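Local coordinates for protein arginine kinase (Anthopleura japonica, PDB 4RF6) that catalyses the reversible transfer of a phosphate from ATP to the guanidinium group of L-arginine, giving phospho-L-arginine and ADP, in a single chain that carries two kinase repeats, at residues A[184-187]-A[188-192]; A[530-534]-A[535-539]; A[652-655]-A[656-659]. One frame throughout, in Å; residues are numbered along the deposited sequence.

Contact 1 (A[184-187]-A[188-192]); sequences TRQQ and LVDDH
L188 lays its CD1 branch against the CG2 methyl of T184, 3.9 Å apart, the two side chains running side by side one helical turn from each other. T184 suits this place because its two branches do different work: with CG2 anti to the backbone N, the methyl is turned to the leucine while OG1 lies beside its own N and bonds D181 before the helix. L188, a branched apolar chain on the buried side, also packs on M180 and F193. On another side of the helix R185 and V189 point the same way, and the CG2 methyl of V189 sits over one face of the guanidinium, toward its rim, 4.1 Å from NH1. On a third side Q186, whose amide can donate, bends at chi2 (44°) and brings NE2 to OD1 of D190, a weak hydrogen bond of 3.3 Å with an N-H...O angle of only 139°; the amide and carboxylate planes are 56° apart. All three pairs are i to i+4 neighbours on the last turns of helix 182-190, which closes in a Schellman motif: H192 has positive phi, and its N bonds V189 O at 2.8 Å. D191 N reaches Q187 O at 3.0 Å, the last in a run of bonds that starts with L188 N to T184 O. The carboxylate of D191 forms a salt bridge with K223, while H192, predicted to bind ATP, follows immediately where the chain leaves the helix.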
loop_
_atom_site.group_PDB
_atom_site.type_symbol
_atom_site.label_atom_id
_atom_site.label_comp_id
_atom_site.label_asym_id
_atom_site.label_seq_id
_atom_site.Cartn_x
_atom_site.Cartn_y
_atom_site.Cartn_z
ATOM N N THR A 184 12.436 18.552 6.020
ATOM C CA THR A 184 12.880 17.165 5.889
ATOM C C THR A 184 12.275 16.280 6.972
ATOM O O THR A 184 11.840 15.155 6.702
ATOM C CB THR A 184 14.413 17.063 5.963
ATOM O OG1 THR A 184 14.995 17.829 4.901
ATOM C CG2 THR A 184 14.873 15.614 5.850
ATOM N N ARG A 185 12.267 16.796 8.198
ATOM C CA ARG A 185 11.682 16.103 9.337
ATOM C C ARG A 185 10.232 15.742 9.020
ATOM O O ARG A 185 9.809 14.595 9.200
ATOM C CB ARG A 185 11.751 17.000 10.576
ATOM C CG ARG A 185 11.689 16.268 11.912
ATOM C CD ARG A 185 11.178 17.189 13.019
ATOM N NE ARG A 185 9.764 17.508 12.826
ATOM C CZ ARG A 185 8.760 16.873 13.426
ATOM N NH1 ARG A 185 9.002 15.885 14.278
ATOM N NH2 ARG A 185 7.507 17.232 13.176
ATOM N N GLN A 186 9.488 16.728 8.524
ATOM C CA GLN A 186 8.085 16.549 8.164
ATOM C C GLN A 186 7.902 15.438 7.134
ATOM O O GLN A 186 7.015 14.589 7.263
ATOM C CB GLN A 186 7.521 17.859 7.605
ATOM C CG GLN A 186 6.007 17.895 7.590
ATOM C CD GLN A 186 5.418 17.372 8.886
ATOM O OE1 GLN A 186 5.618 17.957 9.953
ATOM N NE2 GLN A 186 4.709 16.251 8.805
ATOM N N GLN A 187 8.745 15.462 6.107
ATOM C CA GLN A 187 8.715 14.460 5.050
ATOM C C GLN A 187 8.919 13.049 5.592
ATOM O O GLN A 187 8.155 12.131 5.279
ATOM C CB GLN A 187 9.792 14.763 4.007
ATOM C CG GLN A 187 9.601 16.085 3.276
ATOM C CD GLN A 187 10.426 16.176 2.003
ATOM O OE1 GLN A 187 11.300 15.343 1.751
ATOM N NE2 GLN A 187 10.142 17.188 1.189
ATOM N N LEU A 188 9.961 12.882 6.400
ATOM C CA LEU A 188 10.299 11.578 6.959
ATOM C C LEU A 188 9.223 11.064 7.923
ATOM O O LEU A 188 9.009 9.852 8.029
ATOM C CB LEU A 188 11.677 11.623 7.626
ATOM C CG LEU A 188 12.857 11.784 6.667
ATOM C CD1 LEU A 188 14.137 12.139 7.413
ATOM C CD2 LEU A 188 13.063 10.522 5.846
ATOM N N VAL A 189 8.546 11.978 8.618
ATOM C CA VAL A 189 7.399 11.607 9.446
ATOM C C VAL A 189 6.273 11.098 8.546
ATOM O O VAL A 189 5.666 10.057 8.815
ATOM C CB VAL A 189 6.879 12.793 10.294
ATOM C CG1 VAL A 189 5.525 12.466 10.890
ATOM C CG2 VAL A 189 7.853 13.131 11.403
ATOM N N ASP A 190 6.016 11.835 7.467
ATOM C CA ASP A 190 4.982 11.466 6.504
ATOM C C ASP A 190 5.215 10.083 5.895
ATOM O O ASP A 190 4.261 9.365 5.595
ATOM C CB ASP A 190 4.862 12.522 5.398
ATOM C CG ASP A 190 4.103 13.761 5.848
ATOM O OD1 ASP A 190 3.516 13.733 6.951
ATOM O OD2 ASP A 190 4.091 14.758 5.091
ATOM N N ASP A 191 6.479 9.712 5.717
ATOM C CA ASP A 191 6.822 8.396 5.184
ATOM C C ASP A 191 6.913 7.360 6.303
ATOM O O ASP A 191 7.073 6.166 6.041
ATOM C CB ASP A 191 8.148 8.453 4.419
ATOM C CG ASP A 191 8.116 9.430 3.258
ATOM O OD1 ASP A 191 7.031 9.615 2.667
ATOM O OD2 ASP A 191 9.178 10.006 2.934
ATOM N N HIS A 192 6.799 7.827 7.545
ATOM C CA HIS A 192 7.005 6.991 8.729
ATOM C C HIS A 192 8.428 6.419 8.757
ATOM O O HIS A 192 8.631 5.262 9.119
ATOM C CB HIS A 192 5.956 5.866 8.814
ATOM C CG HIS A 192 4.540 6.355 8.891
ATOM N ND1 HIS A 192 3.558 5.925 8.023
ATOM C CD2 HIS A 192 3.938 7.223 9.739
ATOM C CE1 HIS A 192 2.414 6.513 8.329
ATOM N NE2 HIS A 192 2.618 7.305 9.367
#

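Contact 2 (A[530-534]-A[535-539]); sequences TGMDE and ATRQK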
loop_
_atom_site.group_PDB
_atom_site.type_symbol
_atom_site.label_atom_id
_atom_site.label_comp_id
_atom_site.label_asym_id
_atom_site.label_seq_id
_atom_site.Cartn_x
_atom_site.Cartn_y
_atom_site.Cartn_z
ATOM N N THR A 530 0.153 8.473 -2.627
ATOM C CA THR A 530 1.134 7.894 -1.716
ATOM C C THR A 530 2.086 8.972 -1.250
ATOM O O THR A 530 2.787 9.585 -2.056
ATOM C CB THR A 530 1.949 6.775 -2.384
ATOM O OG1 THR A 530 1.070 5.714 -2.782
ATOM C CG2 THR A 530 2.990 6.224 -1.422
ATOM N N GLY A 531 2.104 9.212 0.057
ATOM C CA GLY A 531 2.986 10.216 0.626
ATOM C C GLY A 531 2.548 11.650 0.383
ATOM O O GLY A 531 3.371 12.567 0.436
ATOM N N MET A 532 1.261 11.858 0.116
ATOM C CA MET A 532 0.747 13.215 -0.069
ATOM C C MET A 532 0.687 13.964 1.265
ATOM O O MET A 532 0.182 13.431 2.253
ATOM C CB MET A 532 -0.638 13.195 -0.720
ATOM C CG MET A 532 -1.263 14.580 -0.884
ATOM S SD MET A 532 -2.836 14.568 -1.779
ATOM C CE MET A 532 -2.317 13.865 -3.350
ATOM N N ASP A 533 1.195 15.196 1.289
ATOM C CA ASP A 533 1.185 16.002 2.514
ATOM C C ASP A 533 -0.146 16.731 2.725
ATOM O O ASP A 533 -0.967 16.827 1.809
ATOM C CB ASP A 533 2.354 16.998 2.531
ATOM C CG ASP A 533 2.222 18.080 1.470
ATOM O OD1 ASP A 533 1.386 18.990 1.650
ATOM O OD2 ASP A 533 2.964 18.034 0.465
ATOM N N GLU A 534 -0.341 17.255 3.935
ATOM C CA GLU A 534 -1.573 17.948 4.319
ATOM C C GLU A 534 -1.929 19.126 3.403
ATOM O O GLU A 534 -3.087 19.300 3.018
ATOM C CB GLU A 534 -1.463 18.441 5.766
ATOM C CG GLU A 534 -2.774 18.929 6.357
ATOM C CD GLU A 534 -3.862 17.877 6.287
ATOM O OE1 GLU A 534 -3.761 16.861 7.010
ATOM O OE2 GLU A 534 -4.814 18.060 5.501
ATOM N N ALA A 535 -0.931 19.934 3.061
ATOM C CA ALA A 535 -1.161 21.155 2.284
ATOM C C ALA A 535 -1.468 20.899 0.805
ATOM O O ALA A 535 -2.257 21.624 0.193
ATOM C CB ALA A 535 0.015 22.093 2.420
ATOM N N THR A 536 -0.813 19.894 0.229
ATOM C CA THR A 536 -1.086 19.483 -1.145
ATOM C C THR A 536 -2.521 18.977 -1.235
ATOM O O THR A 536 -3.270 19.334 -2.147
ATOM C CB THR A 536 -0.136 18.363 -1.603
ATOM O OG1 THR A 536 1.213 18.850 -1.631
ATOM C CG2 THR A 536 -0.509 17.878 -2.991
ATOM N N ARG A 537 -2.886 18.140 -0.270
ATOM C CA ARG A 537 -4.225 17.583 -0.187
ATOM C C ARG A 537 -5.263 18.689 -0.130
ATOM O O ARG A 537 -6.119 18.788 -1.007
ATOM C CB ARG A 537 -4.348 16.690 1.045
ATOM C CG ARG A 537 -5.722 16.064 1.230
ATOM C CD ARG A 537 -5.602 14.737 1.951
ATOM N NE ARG A 537 -4.358 14.677 2.712
ATOM C CZ ARG A 537 -3.541 13.628 2.744
ATOM N NH1 ARG A 537 -3.836 12.530 2.062
ATOM N NH2 ARG A 537 -2.427 13.676 3.463
ATOM N N GLN A 538 -5.166 19.529 0.898
ATOM C CA GLN A 538 -6.104 20.626 1.105
ATOM C C GLN A 538 -6.312 21.448 -0.164
ATOM O O GLN A 538 -7.442 21.778 -0.530
ATOM C CB GLN A 538 -5.609 21.536 2.228
ATOM C CG GLN A 538 -6.651 22.547 2.663
ATOM C CD GLN A 538 -7.965 21.880 3.033
ATOM O OE1 GLN A 538 -8.056 21.195 4.051
ATOM N NE2 GLN A 538 -8.983 22.061 2.197
ATOM N N LYS A 539 -5.207 21.764 -0.828
ATOM C CA LYS A 539 -5.237 22.488 -2.090
ATOM C C LYS A 539 -6.073 21.745 -3.130
ATOM O O LYS A 539 -6.914 22.342 -3.814
ATOM C CB LYS A 539 -3.809 22.707 -2.596
ATOM C CG LYS A 539 -3.697 22.927 -4.095
ATOM C CD LYS A 539 -2.290 23.345 -4.512
ATOM C CE LYS A 539 -1.847 22.579 -5.749
ATOM N NZ LYS A 539 -3.013 22.159 -6.584
#
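The guanidinium of R537 has CB of M532 over one face, while D533 O and E534 N approach it obliquely. M532 O is 2.9 Å from NH2 of R537, so the arginine's end folds back over the loop that leads into its own helix. The carboxylate of D533 is the other flat group, and both its oxygens are met from above its plane. OD1 takes T536 N at 2.8 Å in a fairly straight bond (163°) and A535 N in a weak, bent one; OD2 takes the hydroxyl hydrogen of T536 OG1 at 2.9 Å. D533 is thus the N-cap of helix 534-542, and aspartate fits because its short side chain can curl back to the first-turn N-H groups that have no carbonyl before them. Its CG stands between the backbone N and the carbonyl carbon (chi1 67°), which swings the carboxylate over that turn. Two good donors and a weak third hold it and limit its rotation, and the positive end of the helix dipole would be expected to stabilise its negative charge. T536 meets it with OG1 and turns CG2 the other way, to CG of M532 at 4.0 Å. The methionine is long and flexible enough to continue past it, laying SD 3.8 Å from CB of R537. E534 may add a weak electrostatic attraction, its OE2 4.4 Å from NE of R537, beyond a salt bridge. The stretch joins strand 524-528, an edge strand of the second repeat's antiparallel sheet, to helix 534-542. M532 and T536 both pack on Y527 of that strand, and M532 and R537 also touch L546 in the loop beyond the helix.

Contact 3 (A[652-655]-A[656-659]); sequences HPDF and QKIC
The chain turns at P653 and D654 and enters helix 655-661, whose first i to i+4 bonds run from I658 N to D654 O at 2.8 Å and from C659 N to F655 O at 3.0 Å. Ahead of the turn, H652 uses its ring nitrogen ND1 to accept the N-H of D654 at 3.0 Å, the donor lying 16° out of the ring plane; a histidine can do this because an unprotonated ring nitrogen is a good acceptor. CD of P653 rests over one face of the same imidazole. Proline suits a position before a first turn, since its nitrogen has no hydrogen needing a partner there. A water links Q656 N, from which it accepts, to H652 O, to which it donates weakly. Along one side K657 reaches back, its chain straight until it bends at chi4, and gives NZ to P653 O at 2.8 Å, from 30° out of the carbonyl plane. The same NZ lies 3.8 Å from OD1 of D654, a long salt bridge, and the carboxylate oxygen also touches the lysine's CD. Elsewhere on the turn F655 offers a face of its ring to SG of C659, 4.2 Å from the ring centroid and 14° off the normal, a sulfur-aromatic contact. F655 and I658 pack on L710 of helix 696-714, so this apolar side faces the C-terminal helix. The chemistry divides the first turn in two: the lysine donates to a carbonyl and probably offsets the charge of a nearby carboxylate, while a polarisable sulfur lies over the F655 face, toward its rim, on the side that packs on helix 696-714. The histidine cap depends on ND1 being unprotonated, and protonation there would abolish the bond.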
loop_
_atom_site.group_PDB
_atom_site.type_symbol
_atom_site.label_atom_id
_atom_site.label_comp_id
_atom_site.label_asym_id
_atom_site.label_seq_id
_atom_site.Cartn_x
_atom_site.Cartn_y
_atom_site.Cartn_z
ATOM N N HIS A 652 -41.523 23.763 -20.876
ATOM C CA HIS A 652 -41.982 23.687 -22.261
ATOM C C HIS A 652 -42.344 22.245 -22.619
ATOM O O HIS A 652 -41.739 21.306 -22.103
ATOM C CB HIS A 652 -40.886 24.194 -23.203
ATOM C CG HIS A 652 -41.391 24.688 -24.522
ATOM N ND1 HIS A 652 -41.576 23.862 -25.612
ATOM C CD2 HIS A 652 -41.735 25.932 -24.935
ATOM C CE1 HIS A 652 -42.019 24.574 -26.632
ATOM N NE2 HIS A 652 -42.124 25.834 -26.247
ATOM N N PRO A 653 -43.340 22.059 -23.499
ATOM C CA PRO A 653 -43.717 20.689 -23.876
ATOM C C PRO A 653 -42.898 20.098 -25.029
ATOM O O PRO A 653 -43.182 18.977 -25.450
ATOM C CB PRO A 653 -45.183 20.836 -24.289
ATOM C CG PRO A 653 -45.278 22.229 -24.804
ATOM C CD PRO A 653 -44.319 23.052 -23.975
ATOM N N ASP A 654 -41.911 20.833 -25.535
ATOM C CA ASP A 654 -40.971 20.261 -26.496
ATOM C C ASP A 654 -39.771 19.701 -25.739
ATOM O O ASP A 654 -38.917 19.021 -26.315
ATOM C CB ASP A 654 -40.521 21.303 -27.525
ATOM C CG ASP A 654 -41.556 21.542 -28.605
ATOM O OD1 ASP A 654 -42.518 20.750 -28.692
ATOM O OD2 ASP A 654 -41.399 22.516 -29.375
ATOM N N PHE A 655 -39.732 19.988 -24.439
ATOM C CA PHE A 655 -38.651 19.560 -23.554
ATOM C C PHE A 655 -38.429 18.054 -23.609
ATOM O O PHE A 655 -37.319 17.593 -23.885
ATOM C CB PHE A 655 -38.958 19.981 -22.120
ATOM C CG PHE A 655 -37.815 19.782 -21.166
ATOM C CD1 PHE A 655 -36.646 20.517 -21.299
ATOM C CD2 PHE A 655 -37.921 18.878 -20.122
ATOM C CE1 PHE A 655 -35.593 20.344 -20.413
ATOM C CE2 PHE A 655 -36.877 18.696 -19.229
ATOM C CZ PHE A 655 -35.709 19.431 -19.377
ATOM N N GLN A 656 -39.487 17.297 -23.333
ATOM C CA GLN A 656 -39.450 15.841 -23.419
ATOM C C GLN A 656 -38.966 15.372 -24.789
ATOM O O GLN A 656 -38.099 14.494 -24.882
ATOM C CB GLN A 656 -40.843 15.266 -23.160
ATOM C CG GLN A 656 -41.017 13.838 -23.661
ATOM C CD GLN A 656 -42.445 13.531 -24.074
ATOM O OE1 GLN A 656 -43.213 12.957 -23.304
ATOM N NE2 GLN A 656 -42.806 13.911 -25.296
ATOM N N LYS A 657 -39.535 15.961 -25.842
ATOM C CA LYS A 657 -39.198 15.596 -27.218
ATOM C C LYS A 657 -37.716 15.815 -27.498
ATOM O O LYS A 657 -37.063 14.986 -28.135
ATOM C CB LYS A 657 -40.010 16.423 -28.218
ATOM C CG LYS A 657 -41.522 16.286 -28.127
ATOM C CD LYS A 657 -42.192 17.197 -29.163
ATOM C CE LYS A 657 -43.707 17.196 -29.036
ATOM N NZ LYS A 657 -44.132 17.471 -27.636
ATOM N N ILE A 658 -37.198 16.944 -27.023
ATOM C CA ILE A 658 -35.797 17.310 -27.214
ATOM C C ILE A 658 -34.848 16.340 -26.509
ATOM O O ILE A 658 -33.907 15.825 -27.119
ATOM C CB ILE A 658 -35.527 18.753 -26.718
ATOM C CG1 ILE A 658 -36.173 19.771 -27.658
ATOM C CG2 ILE A 658 -34.038 19.022 -26.623
ATOM C CD1 ILE A 658 -36.277 21.175 -27.073
ATOM N N CYS A 659 -35.093 16.098 -25.226
ATOM C CA CYS A 659 -34.263 15.176 -24.455
ATOM C C CYS A 659 -34.291 13.770 -25.039
ATOM O O CYS A 659 -33.281 13.057 -25.009
ATOM C CB CYS A 659 -34.709 15.144 -22.993
ATOM S SG CYS A 659 -34.375 16.675 -22.109
HETATM O O HOH W 1 -42.038 17.987 -21.935
#

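In the fold
The three contacts follow one another along the chain: contact 1 in the first repeat, contacts 2 and 3 in the second. Contact 1 spans the latter part of helix 182-190, which follows strand 172-176, and the turn after it; contact 2 takes the start of helix 534-542, which follows strand 524-528. Each strand is an outermost one of its repeat's antiparallel sheet, so the helices are counterparts, but contact 1 lies at the end of one and contact 2 at the start of the other. Their centres are about 13 Å apart and D190 packs on D533, consistent with their lying where the two repeats meet. Contact 3, beside helix 696-714, is centred about 46 Å from contact 2 and about 58 Å from contact 1.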